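Local coordinates for ABC transporter substrate-binding protein (Bradyrhizobium japonicum, PDB 4I1D) that probably binds polyamines or a related small solute in the periplasm for an ABC transporter, and can hold d-malate in its pocket, at residues Y162-D167 / Y303-S308; I227-S232 / A299-A304; Q258-L263 / T277-P282. One frame throughout, in Å; residues are numbered along the deposited sequence.

How the contacts relate
Contacts 1 and 2 adjoin, their centres about 11 Å apart, and share Y303 and A304 at the start of helix 303-306; Y162 of contact 1 packs on M301 and S302 of contact 2. Contact 2 adds the short strand 299-300 to the long strand 219-235, and contact 1 then seats the following helix against the entry to helix 166-176. Contact 3 is local and lies apart, its centre about 33 Å from contact 1 and 21 Å from contact 2; along the chain it is nested within the loops that both of them close. After strand 219-235 the chain thus builds the region of contact 3 before it returns to the central sheet and to contact 1.

Contact 1: Y162-D167 / Y303-S308; sequences YPLDVD and YAWWSS. With SO4 (sulfate ion), chain H.
W305 holds CG anti to its backbone N (chi1 -175°), while L164 has CG anti to its carbonyl carbon (chi1 -62°), and the two side chains cross at about a right angle. The leucine lies over one face of the indole: CG stands 3.9 Å from the centroid of the six-membered ring, nearly on the ring normal, a CH-pi contact, and L164 CD1 reaches W305 CZ3 at 3.5 Å. V166 comes to the edge of the same ring, CG2 3.8 Å from W305 CZ2. P163, which follows a cis peptide bond, brings CB to 3.6 Å from W305 CD1. Within the two-lobed type II periplasmic-binding-protein fold, this joins the entry of helix 166-176 to helix 303-306, and A310 and A314 of helix 309-321 also touch the indole. A water in the plane of the indole accepts from W305 NE1 at 3.1 Å and donates to L164 O at 2.8 Å, bridging the segments in the absence of a direct hydrogen bond. The Y162 ring lies obliquely to the five-membered ring of W305, planes 50° apart, with CD1 3.7 Å from W305 CB. W305 also sets CZ3 3.3 Å above the centre of the W306 ring. Y162 OH and W306 NE1 both bond to E148 of helix 146-153, and the hydroxyl lies at the edge of the W306 ring.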
ATOM      1  N   TYR A 162      40.165   8.382 -10.800  1.00 57.02           N
ATOM      2  CA  TYR A 162      39.345   9.537 -10.435  1.00 56.01           C
ATOM      3  C   TYR A 162      39.559  10.733 -11.368  1.00 57.89           C
ATOM      4  O   TYR A 162      40.666  10.958 -11.851  1.00 64.68           O
ATOM      5  CB  TYR A 162      39.587   9.917  -8.962  1.00 55.44           C
ATOM      6  CG  TYR A 162      39.238   8.804  -7.992  1.00 51.90           C
ATOM      7  CD1 TYR A 162      37.925   8.588  -7.594  1.00 52.00           C
ATOM      8  CD2 TYR A 162      40.220   7.963  -7.482  1.00 51.76           C
ATOM      9  CE1 TYR A 162      37.593   7.570  -6.715  1.00 54.35           C
ATOM     10  CE2 TYR A 162      39.900   6.931  -6.592  1.00 45.28           C
ATOM     11  CZ  TYR A 162      38.586   6.741  -6.216  1.00 49.35           C
ATOM     12  OH  TYR A 162      38.258   5.729  -5.339  1.00 49.85           O
ATOM     13  N   PRO A 163      38.488  11.485 -11.659  1.00 60.33           N
ATOM     14  CA  PRO A 163      37.098  11.236 -11.251  1.00 52.29           C
ATOM     15  C   PRO A 163      36.527  10.003 -11.947  1.00 48.32           C
ATOM     16  O   PRO A 163      36.866   9.767 -13.102  1.00 55.87           O
ATOM     17  CB  PRO A 163      36.366  12.495 -11.726  1.00 62.65           C
ATOM     18  CG  PRO A 163      37.220  13.025 -12.868  1.00 67.53           C
ATOM     19  CD  PRO A 163      38.626  12.716 -12.464  1.00 63.79           C
ATOM     20  N   LEU A 164      35.687   9.225 -11.264  1.00 49.04           N
ATOM     21  CA  LEU A 164      35.225   7.954 -11.820  1.00 47.51           C
ATOM     22  C   LEU A 164      34.332   8.149 -13.037  1.00 52.17           C
ATOM     23  O   LEU A 164      33.453   9.003 -13.037  1.00 55.16           O
ATOM     24  CB  LEU A 164      34.478   7.121 -10.772  1.00 46.23           C
ATOM     25  CG  LEU A 164      35.247   6.660  -9.529  1.00 45.41           C
ATOM     26  CD1 LEU A 164      34.374   5.771  -8.665  1.00 50.04           C
ATOM     27  CD2 LEU A 164      36.542   5.935  -9.884  1.00 47.12           C
ATOM     28  N   ASP A 165      34.565   7.355 -14.080  1.00 52.43           N
ATOM     29  CA  ASP A 165      33.630   7.283 -15.195  1.00 53.89           C
ATOM     30  C   ASP A 165      32.502   6.342 -14.776  1.00 54.76           C
ATOM     31  O   ASP A 165      32.607   5.116 -14.929  1.00 56.28           O
ATOM     32  CB  ASP A 165      34.326   6.757 -16.447  1.00 56.45           C
ATOM     33  CG  ASP A 165      33.419   6.751 -17.674  1.00 62.49           C
ATOM     34  OD1 ASP A 165      32.180   6.848 -17.516  1.00 64.53           O
ATOM     35  OD2 ASP A 165      33.958   6.641 -18.803  1.00 60.04           O
ATOM     36  N   VAL A 166      31.429   6.924 -14.242  1.00 53.47           N
ATOM     37  CA  VAL A 166      30.367   6.145 -13.605  1.00 55.12           C
ATOM     38  C   VAL A 166      29.535   5.307 -14.580  1.00 56.66           C
ATOM     39  O   VAL A 166      29.264   4.135 -14.302  1.00 62.37           O
ATOM     40  CB  VAL A 166      29.474   7.014 -12.685  1.00 54.44           C
ATOM     41  CG1 VAL A 166      28.491   6.137 -11.920  1.00 47.70           C
ATOM     42  CG2 VAL A 166      30.343   7.774 -11.697  1.00 50.84           C
ATOM     43  N   ASP A 167      29.145   5.886 -15.716  1.00 51.65           N
ATOM     44  CA  ASP A 167      28.453   5.111 -16.753  1.00 57.20           C
ATOM     45  C   ASP A 167      29.259   3.866 -17.114  1.00 57.24           C
ATOM     46  O   ASP A 167      28.730   2.763 -17.163  1.00 55.05           O
ATOM     47  CB  ASP A 167      28.228   5.937 -18.027  1.00 54.90           C
ATOM     48  CG  ASP A 167      27.257   7.084 -17.822  1.00 69.77           C
ATOM     49  OD1 ASP A 167      26.707   7.221 -16.707  1.00 69.95           O
ATOM     50  OD2 ASP A 167      27.037   7.854 -18.786  1.00 80.98           O
ATOM     51  N   TYR A 303      38.388  10.026  -1.176  1.00 39.96           N
ATOM     52  CA  TYR A 303      37.264  10.483  -0.370  1.00 46.32           C
ATOM     53  C   TYR A 303      36.743  11.848  -0.804  1.00 50.82           C
ATOM     54  O   TYR A 303      35.566  12.141  -0.632  1.00 51.81           O
ATOM     55  CB  TYR A 303      37.629  10.449   1.124  1.00 46.59           C
ATOM     56  CG  TYR A 303      37.837   9.026   1.549  1.00 51.13           C
ATOM     57  CD1 TYR A 303      36.764   8.139   1.585  1.00 50.33           C
ATOM     58  CD2 TYR A 303      39.105   8.541   1.840  1.00 46.51           C
ATOM     59  CE1 TYR A 303      36.942   6.816   1.942  1.00 52.05           C
ATOM     60  CE2 TYR A 303      39.296   7.224   2.193  1.00 48.83           C
ATOM     61  CZ  TYR A 303      38.213   6.361   2.246  1.00 55.67           C
ATOM     62  OH  TYR A 303      38.399   5.037   2.603  1.00 60.67           O
ATOM     63  N   ALA A 304      37.614  12.668  -1.382  1.00 48.32           N
ATOM     64  CA  ALA A 304      37.178  13.926  -1.969  1.00 56.84           C
ATOM     65  C   ALA A 304      36.197  13.660  -3.115  1.00 56.44           C
ATOM     66  O   ALA A 304      35.204  14.361  -3.257  1.00 62.04           O
ATOM     67  CB  ALA A 304      38.373  14.744  -2.460  1.00 59.50           C
ATOM     68  N   TRP A 305      36.466  12.647  -3.928  1.00 49.56           N
ATOM     69  CA  TRP A 305      35.531  12.332  -5.014  1.00 47.96           C
ATOM     70  C   TRP A 305      34.216  11.768  -4.469  1.00 55.61           C
ATOM     71  O   TRP A 305      33.140  12.246  -4.843  1.00 50.19           O
ATOM     72  CB  TRP A 305      36.122  11.385  -6.068  1.00 43.54           C
ATOM     73  CG  TRP A 305      35.160  11.190  -7.242  1.00 48.97           C
ATOM     74  CD1 TRP A 305      35.066  11.963  -8.371  1.00 43.78           C
ATOM     75  CD2 TRP A 305      34.143  10.179  -7.367  1.00 41.08           C
ATOM     76  NE1 TRP A 305      34.063  11.490  -9.190  1.00 51.91           N
ATOM     77  CE2 TRP A 305      33.484  10.397  -8.597  1.00 49.21           C
ATOM     78  CE3 TRP A 305      33.733   9.113  -6.562  1.00 48.35           C
ATOM     79  CZ2 TRP A 305      32.438   9.590  -9.035  1.00 54.08           C
ATOM     80  CZ3 TRP A 305      32.692   8.306  -7.006  1.00 49.88           C
ATOM     81  CH2 TRP A 305      32.059   8.549  -8.231  1.00 51.06           C
ATOM     82  N   TRP A 306      34.303  10.777  -3.576  1.00 47.24           N
ATOM     83  CA  TRP A 306      33.103  10.134  -3.037  1.00 47.48           C
ATOM     84  C   TRP A 306      32.177  11.066  -2.255  1.00 55.15           C
ATOM     85  O   TRP A 306      30.961  10.861  -2.229  1.00 57.37           O
ATOM     86  CB  TRP A 306      33.455   8.904  -2.192  1.00 40.29           C
ATOM     87  CG  TRP A 306      33.651   7.710  -3.038  1.00 42.86           C
ATOM     88  CD1 TRP A 306      34.827   7.093  -3.320  1.00 46.22           C
ATOM     89  CD2 TRP A 306      32.638   7.007  -3.762  1.00 44.91           C
ATOM     90  NE1 TRP A 306      34.610   6.030  -4.172  1.00 46.98           N
ATOM     91  CE2 TRP A 306      33.272   5.959  -4.458  1.00 49.98           C
ATOM     92  CE3 TRP A 306      31.253   7.159  -3.889  1.00 50.13           C
ATOM     93  CZ2 TRP A 306      32.569   5.058  -5.258  1.00 53.73           C
ATOM     94  CZ3 TRP A 306      30.555   6.264  -4.694  1.00 53.21           C
ATOM     95  CH2 TRP A 306      31.214   5.230  -5.363  1.00 53.20           C
ATOM     96  N   SER A 307      32.754  12.081  -1.621  1.00 50.94           N
ATOM     97  CA  SER A 307      31.988  13.025  -0.816  1.00 48.07           C
ATOM     98  C   SER A 307      31.565  14.266  -1.613  1.00 51.08           C
ATOM     99  O   SER A 307      30.977  15.202  -1.065  1.00 57.34           O
ATOM    100  CB  SER A 307      32.817  13.453   0.399  1.00 52.51           C
ATOM    101  OG  SER A 307      33.994  14.137  -0.011  1.00 52.63           O
ATOM    102  N   SER A 308      31.878  14.282  -2.901  1.00 50.91           N
ATOM    103  CA  SER A 308      31.499  15.398  -3.757  1.00 49.91           C
ATOM    104  C   SER A 308      30.123  15.112  -4.373  1.00 57.18           C
ATOM    105  O   SER A 308      29.626  13.990  -4.283  1.00 54.34           O
ATOM    106  CB  SER A 308      32.532  15.577  -4.870  1.00 54.50           C
ATOM    107  OG  SER A 308      32.393  14.554  -5.850  1.00 52.70           O
TER
HETATM  108  S   SO4 H 404      41.185  12.294  -1.018  0.95120.68           S
HETATM  109  O1  SO4 H 404      41.653  11.001  -0.517  0.95116.87           O
HETATM  110  O2  SO4 H 404      41.117  13.235   0.100  0.95117.04           O
HETATM  111  O3  SO4 H 404      42.082  12.792  -2.061  0.95115.75           O
HETATM  112  O4  SO4 H 404      39.858  12.139  -1.605  0.95126.84           O
HETATM  113  O   HOH W   1      32.798  11.561 -11.977  1.00 54.33           O

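Contact 2: I227-S232 / A299-A304; sequences ILQSTS and ALMSYA. With SO4 (sulfate ion), chain H.
L228 N donates to A299 O in the shortest sound bond of the contact, 2.7 Å with an N-H...O angle of 161°, and the N-H arrives nearly along the C=O axis. The carbonyl of L228 faces the same neighbour and takes M301 N at 3.0 Å, in the carbonyl plane. Strand 299-300 thus pairs in parallel with strand 219-235, I227 opposite A299 and L228 opposite L300. Past this pairing a side chain takes over: S230 N donates to Y303 OH at 2.9 Å, almost straight, so the phenol oxygen holds a backbone N-H where the partner strand has already turned into a helix. Q229 CB comes to the edge of the Y303 ring, near its plane, 3.0 Å from Y303 OH. M301, a selenomethionine, spans from Y303 to I227. Its CG stands over one face of the Y303 ring, toward the rim, and the chain bends at chi3 (-57°) to bring CE against I227 CG2 at 3.5 Å, tighter than usual van der Waals contact. On the other face of the sheet L228 CD2 meets L300 CD1 at 3.9 Å. S230 OG is bonded to T64 of helix 64-72, a helix on which Y303 also packs. S302 is the N-cap of helix 303-306: its OG accepts from W305 N. A sulfate, probably from the crystallisation liquor, is modelled at the helix start, too close to A304 N for its bonds to be weighed. Strand 219-235 also runs antiparallel to strands 59-63 and 100-112; such long strands passing between the lobes are characteristic of type II periplasmic binding proteins, where they probably form part of the hinge.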
ATOM      1  N   ILE A 227      41.603  -1.982  -3.368  1.00 45.20           N
ATOM      2  CA  ILE A 227      41.200  -0.607  -3.107  1.00 44.05           C
ATOM      3  C   ILE A 227      41.589  -0.219  -1.668  1.00 46.91           C
ATOM      4  O   ILE A 227      41.038  -0.742  -0.690  1.00 43.07           O
ATOM      5  CB  ILE A 227      39.694  -0.394  -3.335  1.00 47.08           C
ATOM      6  CG1 ILE A 227      39.309  -0.731  -4.777  1.00 44.75           C
ATOM      7  CG2 ILE A 227      39.320   1.040  -3.016  1.00 50.76           C
ATOM      8  CD1 ILE A 227      39.157  -2.205  -5.029  1.00 55.15           C
ATOM      9  N   LEU A 228      42.556   0.688  -1.556  1.00 47.27           N
ATOM     10  CA  LEU A 228      43.109   1.078  -0.260  1.00 44.60           C
ATOM     11  C   LEU A 228      42.268   2.187   0.365  1.00 45.65           C
ATOM     12  O   LEU A 228      42.081   3.255  -0.229  1.00 44.34           O
ATOM     13  CB  LEU A 228      44.559   1.534  -0.410  1.00 44.02           C
ATOM     14  CG  LEU A 228      45.248   1.975   0.880  1.00 44.88           C
ATOM     15  CD1 LEU A 228      45.128   0.899   1.978  1.00 41.85           C
ATOM     16  CD2 LEU A 228      46.692   2.299   0.584  1.00 43.21           C
ATOM     17  N   GLN A 229      41.763   1.923   1.563  1.00 38.21           N
ATOM     18  CA  GLN A 229      40.828   2.825   2.217  1.00 43.53           C
ATOM     19  C   GLN A 229      41.244   3.082   3.657  1.00 49.24           C
ATOM     20  O   GLN A 229      42.206   2.484   4.139  1.00 45.30           O
ATOM     21  CB  GLN A 229      39.430   2.217   2.181  1.00 43.11           C
ATOM     22  CG  GLN A 229      38.923   1.973   0.763  1.00 43.98           C
ATOM     23  CD  GLN A 229      37.844   0.900   0.719  1.00 48.36           C
ATOM     24  OE1 GLN A 229      38.067  -0.215   0.226  1.00 50.70           O
ATOM     25  NE2 GLN A 229      36.676   1.227   1.247  1.00 36.44           N
ATOM     26  N   SER A 230      40.515   3.959   4.345  1.00 42.24           N
ATOM     27  CA  SER A 230      40.843   4.281   5.729  1.00 48.61           C
ATOM     28  C   SER A 230      39.637   4.767   6.520  1.00 44.61           C
ATOM     29  O   SER A 230      38.690   5.326   5.958  1.00 45.37           O
ATOM     30  CB  SER A 230      41.910   5.379   5.765  1.00 51.70           C
ATOM     31  OG  SER A 230      41.353   6.619   5.351  1.00 50.17           O
ATOM     32  N   THR A 231      39.682   4.574   7.834  1.00 44.96           N
ATOM     33  CA  THR A 231      38.783   5.309   8.722  1.00 47.66           C
ATOM     34  C   THR A 231      39.563   6.426   9.417  1.00 49.73           C
ATOM     35  O   THR A 231      40.806   6.405   9.468  1.00 41.00           O
ATOM     36  CB  THR A 231      38.111   4.406   9.781  1.00 48.04           C
ATOM     37  OG1 THR A 231      39.117   3.710  10.522  1.00 43.14           O
ATOM     38  CG2 THR A 231      37.165   3.390   9.112  1.00 44.44           C
ATOM     39  N   SER A 232      38.825   7.403   9.930  1.00 40.66           N
ATOM     40  CA  SER A 232      39.407   8.526  10.653  1.00 44.57           C
ATOM     41  C   SER A 232      38.618   8.801  11.942  1.00 50.23           C
ATOM     42  O   SER A 232      37.442   8.438  12.058  1.00 52.35           O
ATOM     43  CB  SER A 232      39.414   9.794   9.776  1.00 45.60           C
ATOM     44  OG  SER A 232      40.206   9.612   8.615  1.00 53.79           O
ATOM     45  N   ALA A 299      44.616   0.858  -5.699  1.00 46.32           N
ATOM     46  CA  ALA A 299      43.937   2.121  -5.921  1.00 51.18           C
ATOM     47  C   ALA A 299      43.718   2.802  -4.572  1.00 54.26           C
ATOM     48  O   ALA A 299      43.140   2.224  -3.645  1.00 50.51           O
ATOM     49  CB  ALA A 299      42.618   1.894  -6.619  1.00 53.86           C
ATOM     50  N   LEU A 300      44.200   4.029  -4.454  1.00 41.90           N
ATOM     51  CA  LEU A 300      43.972   4.789  -3.252  1.00 49.85           C
ATOM     52  C   LEU A 300      42.623   5.488  -3.372  1.00 50.95           C
ATOM     53  O   LEU A 300      42.455   6.396  -4.189  1.00 58.45           O
ATOM     54  CB  LEU A 300      45.097   5.808  -3.067  1.00 54.02           C
ATOM     55  CG  LEU A 300      45.040   6.610  -1.769  1.00 60.11           C
ATOM     56  CD1 LEU A 300      45.093   5.688  -0.531  1.00 55.52           C
ATOM     57  CD2 LEU A 300      46.176   7.619  -1.754  1.00 67.08           C
HETATM   58  N   MSE A 301      41.655   5.062  -2.575  1.00 53.38           N
HETATM   59  CA  MSE A 301      40.327   5.668  -2.642  1.00 54.88           C
HETATM   60  C   MSE A 301      40.372   7.181  -2.438  1.00 51.89           C
HETATM   61  O   MSE A 301      41.000   7.672  -1.496  1.00 53.62           O
HETATM   62  CB  MSE A 301      39.374   5.043  -1.625  1.00 49.59           C
HETATM   63  CG  MSE A 301      38.028   5.774  -1.561  1.00 56.46           C
HETATM   64 SE   MSE A 301      36.596   4.660  -0.842  0.68 53.01          SE
HETATM   65  CE  MSE A 301      36.743   3.210  -2.138  1.00 46.04           C
ATOM     66  N   SER A 302      39.710   7.913  -3.331  1.00 44.35           N
ATOM     67  CA  SER A 302      39.550   9.363  -3.197  1.00 46.35           C
ATOM     68  C   SER A 302      38.257   9.712  -2.459  1.00 49.01           C
ATOM     69  O   SER A 302      37.163   9.689  -3.038  1.00 54.33           O
ATOM     70  CB  SER A 302      39.551  10.037  -4.583  1.00 54.07           C
ATOM     71  OG  SER A 302      39.305  11.431  -4.483  1.00 50.86           O
ATOM     72  N   TYR A 303      38.388  10.026  -1.176  1.00 39.96           N
ATOM     73  CA  TYR A 303      37.264  10.483  -0.370  1.00 46.32           C
ATOM     74  C   TYR A 303      36.743  11.848  -0.804  1.00 50.82           C
ATOM     75  O   TYR A 303      35.566  12.141  -0.632  1.00 51.81           O
ATOM     76  CB  TYR A 303      37.629  10.449   1.124  1.00 46.59           C
ATOM     77  CG  TYR A 303      37.837   9.026   1.549  1.00 51.13           C
ATOM     78  CD1 TYR A 303      36.764   8.139   1.585  1.00 50.33           C
ATOM     79  CD2 TYR A 303      39.105   8.541   1.840  1.00 46.51           C
ATOM     80  CE1 TYR A 303      36.942   6.816   1.942  1.00 52.05           C
ATOM     81  CE2 TYR A 303      39.296   7.224   2.193  1.00 48.83           C
ATOM     82  CZ  TYR A 303      38.213   6.361   2.246  1.00 55.67           C
ATOM     83  OH  TYR A 303      38.399   5.037   2.603  1.00 60.67           O
ATOM     84  N   ALA A 304      37.614  12.668  -1.382  1.00 48.32           N
ATOM     85  CA  ALA A 304      37.178  13.926  -1.969  1.00 56.84           C
ATOM     86  C   ALA A 304      36.197  13.660  -3.115  1.00 56.44           C
ATOM     87  O   ALA A 304      35.204  14.361  -3.257  1.00 62.04           O
ATOM     88  CB  ALA A 304      38.373  14.744  -2.460  1.00 59.50           C
TER
HETATM   89  S   SO4 H 404      41.185  12.294  -1.018  0.95120.68           S
HETATM   90  O1  SO4 H 404      41.653  11.001  -0.517  0.95116.87           O
HETATM   91  O2  SO4 H 404      41.117  13.235   0.100  0.95117.04           O
HETATM   92  O3  SO4 H 404      42.082  12.792  -2.061  0.95115.75           O
HETATM   93  O4  SO4 H 404      39.858  12.139  -1.605  0.95126.84           O

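Contact 3: Q258-L263 / T277-P282; sequences QANLPL and TNVIKP
Apolar contacts carry the meeting of A259 with V279, where A259 CB and V279 CG2 are 3.5 Å apart, closer than usual for two carbons. V279 CG1 stands 3.9 Å from the same CB, so both valine methyls bear on the alanine; chi1 of V279 is -19°, well away from a staggered value, which reflects either strain or an imprecisely placed side chain. P262 and I280 cross at about a right angle, and the extended chi2 of I280 (173°) carries CD1 to 3.6 Å from P262 CG. L263 adds its CD1 beside V279 CG2 in a slacker contact of 4.0 Å. The surface belongs to helix 255-260 and the 3-10 turn that follows it, and the partner is the irregular chain leading into helix 282-285. From the same helix and turn, Q258, N260 and L261 touch helix 12-30 of the lobe built on strands 4-9, 33-38 and 59-63, so the loop 277-282 covers another flank of this turn at the lobe's periphery. Contacts of oxygen with carbon form a second group. A259 O points among aliphatic groups, 3.3 Å from V279 CG2 and 3.4 Å from I280 CG1, while T277 OG1 comes within 3.1 Å of A259 CB; that hydroxyl is bonded to A274 O. N278 adopts left-handed backbone angles between T277 and V279, both of which direct CB toward the turn. Hydrogen bonds are confined to each side of the interface or to residues around it: L263 N donates to N260 O at 3.1 Å within the 3-10 turn, N260 ND2 is tied back to V256 O, and P262 O receives R284 NE from helix 282-285.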
ATOM      1  N   GLN A 258      49.795   3.539  17.693  1.00 55.68           N
ATOM      2  CA  GLN A 258      49.436   3.224  16.324  1.00 48.51           C
ATOM      3  C   GLN A 258      50.211   2.027  15.775  1.00 51.97           C
ATOM      4  O   GLN A 258      49.632   1.149  15.149  1.00 54.46           O
ATOM      5  CB  GLN A 258      49.663   4.456  15.447  1.00 50.96           C
ATOM      6  CG  GLN A 258      48.552   5.496  15.559  1.00 48.09           C
ATOM      7  CD  GLN A 258      47.437   5.232  14.572  1.00 53.59           C
ATOM      8  OE1 GLN A 258      47.692   5.003  13.389  1.00 55.56           O
ATOM      9  NE2 GLN A 258      46.191   5.248  15.051  1.00 54.76           N
ATOM     10  N   ALA A 259      51.522   1.995  16.004  1.00 50.56           N
ATOM     11  CA  ALA A 259      52.337   0.883  15.539  1.00 59.30           C
ATOM     12  C   ALA A 259      51.891  -0.424  16.195  1.00 61.78           C
ATOM     13  O   ALA A 259      52.155  -1.507  15.678  1.00 62.31           O
ATOM     14  CB  ALA A 259      53.854   1.146  15.792  1.00 45.36           C
ATOM     15  N   ASN A 260      51.210  -0.326  17.333  1.00 56.89           N
ATOM     16  CA  ASN A 260      50.761  -1.529  18.030  1.00 56.48           C
ATOM     17  C   ASN A 260      49.492  -2.138  17.446  1.00 53.16           C
ATOM     18  O   ASN A 260      49.201  -3.314  17.675  1.00 53.24           O
ATOM     19  CB  ASN A 260      50.585  -1.278  19.526  1.00 56.07           C
ATOM     20  CG  ASN A 260      51.842  -1.603  20.317  1.00 66.54           C
ATOM     21  OD1 ASN A 260      51.987  -2.702  20.856  1.00 70.95           O
ATOM     22  ND2 ASN A 260      52.763  -0.649  20.380  1.00 58.56           N
ATOM     23  N   LEU A 261      48.742  -1.346  16.690  1.00 47.35           N
ATOM     24  CA  LEU A 261      47.466  -1.823  16.150  1.00 55.76           C
ATOM     25  C   LEU A 261      47.619  -3.042  15.229  1.00 56.00           C
ATOM     26  O   LEU A 261      46.949  -4.058  15.432  1.00 52.82           O
ATOM     27  CB  LEU A 261      46.690  -0.702  15.452  1.00 45.73           C
ATOM     28  CG  LEU A 261      45.380  -1.183  14.833  1.00 50.93           C
ATOM     29  CD1 LEU A 261      44.484  -1.778  15.899  1.00 49.92           C
ATOM     30  CD2 LEU A 261      44.671  -0.052  14.106  1.00 50.72           C
ATOM     31  N   PRO A 262      48.503  -2.947  14.219  1.00 58.09           N
ATOM     32  CA  PRO A 262      48.766  -4.070  13.305  1.00 57.89           C
ATOM     33  C   PRO A 262      49.448  -5.253  13.981  1.00 60.22           C
ATOM     34  O   PRO A 262      49.706  -6.271  13.341  1.00 56.88           O
ATOM     35  CB  PRO A 262      49.708  -3.460  12.262  1.00 61.67           C
ATOM     36  CG  PRO A 262      50.318  -2.288  12.935  1.00 65.53           C
ATOM     37  CD  PRO A 262      49.243  -1.739  13.823  1.00 56.86           C
ATOM     38  N   LEU A 263      49.764  -5.129  15.260  1.00 58.48           N
ATOM     39  CA  LEU A 263      50.258  -6.289  15.979  1.00 59.68           C
ATOM     40  C   LEU A 263      49.073  -7.196  16.313  1.00 63.58           C
ATOM     41  O   LEU A 263      49.241  -8.370  16.648  1.00 66.20           O
ATOM     42  CB  LEU A 263      51.000  -5.872  17.247  1.00 60.43           C
ATOM     43  CG  LEU A 263      52.321  -5.127  17.040  1.00 61.93           C
ATOM     44  CD1 LEU A 263      53.107  -5.063  18.348  1.00 58.37           C
ATOM     45  CD2 LEU A 263      53.141  -5.818  15.979  1.00 62.31           C
ATOM     46  N   THR A 277      58.876   3.370  14.184  1.00 68.24           N
ATOM     47  CA  THR A 277      58.982   3.154  15.634  1.00 68.12           C
ATOM     48  C   THR A 277      59.749   1.898  16.027  1.00 71.66           C
ATOM     49  O   THR A 277      60.221   1.788  17.159  1.00 80.29           O
ATOM     50  CB  THR A 277      57.599   3.071  16.312  1.00 68.59           C
ATOM     51  OG1 THR A 277      56.838   2.022  15.702  1.00 67.06           O
ATOM     52  CG2 THR A 277      56.848   4.384  16.182  1.00 66.38           C
ATOM     53  N   ASN A 278      59.852   0.943  15.111  1.00 74.57           N
ATOM     54  CA  ASN A 278      60.549  -0.305  15.412  1.00 88.12           C
ATOM     55  C   ASN A 278      59.771  -1.232  16.339  1.00 87.92           C
ATOM     56  O   ASN A 278      60.364  -1.895  17.194  1.00 92.64           O
ATOM     57  CB  ASN A 278      61.926  -0.022  16.022  1.00 98.97           C
ATOM     58  CG  ASN A 278      63.064  -0.423  15.107  1.00108.69           C
ATOM     59  OD1 ASN A 278      63.624  -1.510  15.239  1.00114.43           O
ATOM     60  ND2 ASN A 278      63.415   0.457  14.173  1.00110.74           N
ATOM     61  N   VAL A 279      58.449  -1.270  16.186  1.00 84.13           N
ATOM     62  CA  VAL A 279      57.644  -2.244  16.922  1.00 83.57           C
ATOM     63  C   VAL A 279      57.075  -3.272  15.960  1.00 77.51           C
ATOM     64  O   VAL A 279      56.811  -4.412  16.343  1.00 83.64           O
ATOM     65  CB  VAL A 279      56.508  -1.602  17.762  1.00 80.56           C
ATOM     66  CG1 VAL A 279      56.780  -0.125  17.995  1.00 84.15           C
ATOM     67  CG2 VAL A 279      55.155  -1.818  17.107  1.00 69.22           C
ATOM     68  N   ILE A 280      56.909  -2.861  14.706  1.00 70.81           N
ATOM     69  CA  ILE A 280      56.438  -3.746  13.644  1.00 69.30           C
ATOM     70  C   ILE A 280      57.601  -4.377  12.889  1.00 76.00           C
ATOM     71  O   ILE A 280      58.340  -3.685  12.190  1.00 76.59           O
ATOM     72  CB  ILE A 280      55.577  -2.983  12.631  1.00 67.56           C
ATOM     73  CG1 ILE A 280      54.472  -2.202  13.349  1.00 65.30           C
ATOM     74  CG2 ILE A 280      54.982  -3.945  11.608  1.00 68.58           C
ATOM     75  CD1 ILE A 280      53.685  -1.278  12.434  1.00 57.74           C
ATOM     76  N   LYS A 281      57.757  -5.690  13.026  1.00 77.52           N
ATOM     77  CA  LYS A 281      58.806  -6.416  12.316  1.00 76.72           C
ATOM     78  C   LYS A 281      58.531  -6.423  10.806  1.00 71.93           C
ATOM     79  O   LYS A 281      57.370  -6.397  10.383  1.00 69.82           O
ATOM     80  CB  LYS A 281      58.918  -7.846  12.856  1.00 85.08           C
ATOM     81  CG  LYS A 281      59.092  -7.926  14.374  1.00102.47           C
ATOM     82  CD  LYS A 281      59.372  -9.357  14.861  1.00115.94           C
ATOM     83  CE  LYS A 281      58.176  -9.973  15.601  1.00119.68           C
ATOM     84  NZ  LYS A 281      57.029 -10.333  14.705  1.00117.60           N
ATOM     85  N   PRO A 282      59.600  -6.460   9.991  1.00 64.95           N
ATOM     86  CA  PRO A 282      59.502  -6.419   8.524  1.00 66.56           C
ATOM     87  C   PRO A 282      58.521  -7.453   7.962  1.00 70.32           C
ATOM     88  O   PRO A 282      57.707  -7.117   7.097  1.00 70.67           O
ATOM     89  CB  PRO A 282      60.925  -6.756   8.067  1.00 63.88           C
ATOM     90  CG  PRO A 282      61.800  -6.408   9.239  1.00 64.24           C
ATOM     91  CD  PRO A 282      60.980  -6.723  10.444  1.00 72.02           C
TER